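Side-chain contact in acetyl transferase (Salmonella typhimurium, PDB 1S7K), which probably transfers the acetyl group of acetyl-coenzyme A to the N-terminal amino group of ribosomal protein L7/L12: residues L120-H123 with Y124-G128. Sequence-based numbering, arbitrary orientation.
Sequences LMTH and YARRG
H123 turns the edge of its imidazole toward the face of the Y124 phenol in an offset edge-to-face pair, the centroids 5.5 Å apart and the planes at 71°. With CG anti to the backbone N (chi1 173°), the imidazole leans along the helix toward its C-terminal end, where CD of R127 lies 3.6 Å from NE2 of H123 and also over a face of the tyrosine ring, near its rim. Beyond that contact a water in the plane of the imidazole is hydrogen-bonded to H123 NE2 (2.7 Å) and accepts a hydrogen bond from R127 NH2 at 3.1 Å. The R127 guanidinium lays one face over Y124 OH and forms a salt bridge with D129. L120 runs alongside Y124, with L120 CD1 3.5 Å from Y124 CE2. L120, H123, Y124 and R127 lie on the last turns of helix 112-127, the crossover helix of the beta-alpha-beta unit between strands 96-103 and 132-138 in the GNAT fold. The apolar branches of L120 suit the side facing the sheet, where they touch Y73, L85 and F87; the phenol of Y124 packs edge-to-face with F87, while its hydroxyl is hydrogen-bonded to that of Y73. Glycine suits position 128, where the chain leaves the helix with positive phi and a CB would be jammed against R127 O; G128 N is still hydrogen-bonded to Y124 O at 2.6 Å.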
ATOM      1  N   LEU A 120       1.410  17.293 -13.280  1.00 11.12           N
ATOM      2  CA  LEU A 120       0.507  16.156 -13.155  1.00 11.76           C
ATOM      3  C   LEU A 120      -0.336  16.283 -11.904  1.00 12.67           C
ATOM      4  O   LEU A 120      -1.546  16.040 -11.971  1.00 12.44           O
ATOM      5  CB  LEU A 120       1.280  14.826 -13.156  1.00 11.99           C
ATOM      6  CG  LEU A 120       0.490  13.552 -12.892  1.00 15.39           C
ATOM      7  CD1 LEU A 120      -0.627  13.442 -13.957  1.00 15.20           C
ATOM      8  CD2 LEU A 120       1.448  12.302 -12.875  1.00 16.06           C
ATOM      9  N   MET A 121       0.293  16.651 -10.778  1.00 12.01           N
ATOM     10  CA  MET A 121      -0.414  16.802  -9.499  1.00 13.38           C
ATOM     11  C   MET A 121      -1.450  17.940  -9.555  1.00 13.95           C
ATOM     12  O   MET A 121      -2.584  17.805  -9.114  1.00 11.12           O
ATOM     13  CB  MET A 121       0.596  17.044  -8.370  1.00 14.77           C
ATOM     14  CG  MET A 121       1.504  15.801  -8.145  1.00 11.21           C
ATOM     15  SD  MET A 121       2.548  16.078  -6.625  1.00 14.71           S
ATOM     16  CE  MET A 121       3.402  17.600  -7.079  1.00 12.00           C
ATOM     17  N   THR A 122      -1.082  19.034 -10.182  1.00 13.55           N
ATOM     18  CA  THR A 122      -1.973  20.190 -10.307  1.00 13.66           C
ATOM     19  C   THR A 122      -3.200  19.790 -11.126  1.00 14.59           C
ATOM     20  O   THR A 122      -4.335  20.125 -10.786  1.00 13.07           O
ATOM     21  CB  THR A 122      -1.228  21.322 -11.063  1.00 15.13           C
ATOM     22  OG1 THR A 122      -0.346  21.977 -10.143  1.00 18.44           O
ATOM     23  CG2 THR A 122      -2.244  22.286 -11.726  1.00 17.85           C
ATOM     24  N   HIS A 123      -2.915  19.073 -12.199  1.00 12.28           N
ATOM     25  CA  HIS A 123      -3.950  18.581 -13.111  1.00 13.22           C
ATOM     26  C   HIS A 123      -4.929  17.636 -12.360  1.00 14.24           C
ATOM     27  O   HIS A 123      -6.159  17.732 -12.549  1.00 15.71           O
ATOM     28  CB  HIS A 123      -3.282  17.853 -14.252  1.00 12.72           C
ATOM     29  CG  HIS A 123      -4.249  17.158 -15.171  1.00 13.06           C
ATOM     30  ND1 HIS A 123      -4.801  17.795 -16.268  1.00 13.52           N
ATOM     31  CD2 HIS A 123      -4.740  15.893 -15.175  1.00 13.25           C
ATOM     32  CE1 HIS A 123      -5.588  16.943 -16.913  1.00 14.46           C
ATOM     33  NE2 HIS A 123      -5.569  15.787 -16.274  1.00 15.99           N
ATOM     34  N   TYR A 124      -4.410  16.756 -11.510  1.00 12.99           N
ATOM     35  CA  TYR A 124      -5.316  15.864 -10.775  1.00 12.17           C
ATOM     36  C   TYR A 124      -6.056  16.574  -9.664  1.00 13.67           C
ATOM     37  O   TYR A 124      -7.203  16.217  -9.363  1.00 13.22           O
ATOM     38  CB  TYR A 124      -4.553  14.664 -10.242  1.00 13.30           C
ATOM     39  CG  TYR A 124      -4.671  13.618 -11.267  1.00 12.99           C
ATOM     40  CD1 TYR A 124      -5.741  12.740 -11.229  1.00 12.08           C
ATOM     41  CD2 TYR A 124      -3.777  13.544 -12.321  1.00 12.02           C
ATOM     42  CE1 TYR A 124      -5.924  11.806 -12.211  1.00 17.12           C
ATOM     43  CE2 TYR A 124      -3.945  12.593 -13.321  1.00 14.15           C
ATOM     44  CZ  TYR A 124      -5.046  11.724 -13.233  1.00 15.92           C
ATOM     45  OH  TYR A 124      -5.218  10.711 -14.101  1.00 16.25           O
ATOM     46  N   ALA A 125      -5.416  17.573  -9.055  1.00 12.13           N
ATOM     47  CA  ALA A 125      -6.116  18.353  -8.010  1.00 15.88           C
ATOM     48  C   ALA A 125      -7.298  19.038  -8.716  1.00 15.97           C
ATOM     49  O   ALA A 125      -8.435  19.151  -8.146  1.00 18.59           O
ATOM     50  CB  ALA A 125      -5.176  19.442  -7.421  1.00 15.37           C
ATOM     51  N   ARG A 126      -7.053  19.525  -9.930  1.00 16.58           N
ATOM     52  CA  ARG A 126      -8.148  20.184 -10.671  1.00 17.54           C
ATOM     53  C   ARG A 126      -9.253  19.198 -11.052  1.00 16.27           C
ATOM     54  O   ARG A 126     -10.435  19.521 -10.871  1.00 16.83           O
ATOM     55  CB  ARG A 126      -7.608  20.963 -11.860  1.00 20.58           C
ATOM     56  CG  ARG A 126      -6.484  21.888 -11.396  1.00 27.59           C
ATOM     57  CD  ARG A 126      -6.597  23.367 -11.783  1.00 32.64           C
ATOM     58  NE  ARG A 126      -5.976  24.117 -10.688  1.00 38.10           N
ATOM     59  CZ  ARG A 126      -5.224  25.210 -10.796  1.00 39.39           C
ATOM     60  NH1 ARG A 126      -4.960  25.760 -11.976  1.00 41.20           N
ATOM     61  NH2 ARG A 126      -4.700  25.729  -9.695  1.00 40.27           N
ATOM     62  N   ARG A 127      -8.869  17.977 -11.469  1.00 13.73           N
ATOM     63  CA  ARG A 127      -9.849  16.892 -11.772  1.00 15.45           C
ATOM     64  C   ARG A 127     -10.588  16.619 -10.457  1.00 16.06           C
ATOM     65  O   ARG A 127     -11.833  16.528 -10.411  1.00 15.04           O
ATOM     66  CB  ARG A 127      -9.149  15.609 -12.207  1.00 15.18           C
ATOM     67  CG  ARG A 127      -8.708  15.614 -13.652  1.00 15.98           C
ATOM     68  CD  ARG A 127      -7.894  14.381 -13.982  1.00 17.24           C
ATOM     69  NE  ARG A 127      -8.406  13.114 -13.419  1.00 18.90           N
ATOM     70  CZ  ARG A 127      -8.714  12.054 -14.166  1.00 21.47           C
ATOM     71  NH1 ARG A 127      -9.150  10.913 -13.617  1.00 22.25           N
ATOM     72  NH2 ARG A 127      -8.609  12.145 -15.472  1.00 22.03           N
ATOM     73  N   GLY A 128      -9.805  16.501  -9.393  1.00 14.78           N
ATOM     74  CA  GLY A 128     -10.355  16.318  -8.069  1.00 15.02           C
ATOM     75  C   GLY A 128     -10.401  14.913  -7.548  1.00 17.12           C
ATOM     76  O   GLY A 128     -10.817  14.703  -6.387  1.00 16.17           O
TER
HETATM   77  O   HOH W   1      -6.706  13.579 -17.434  1.00 20.77           O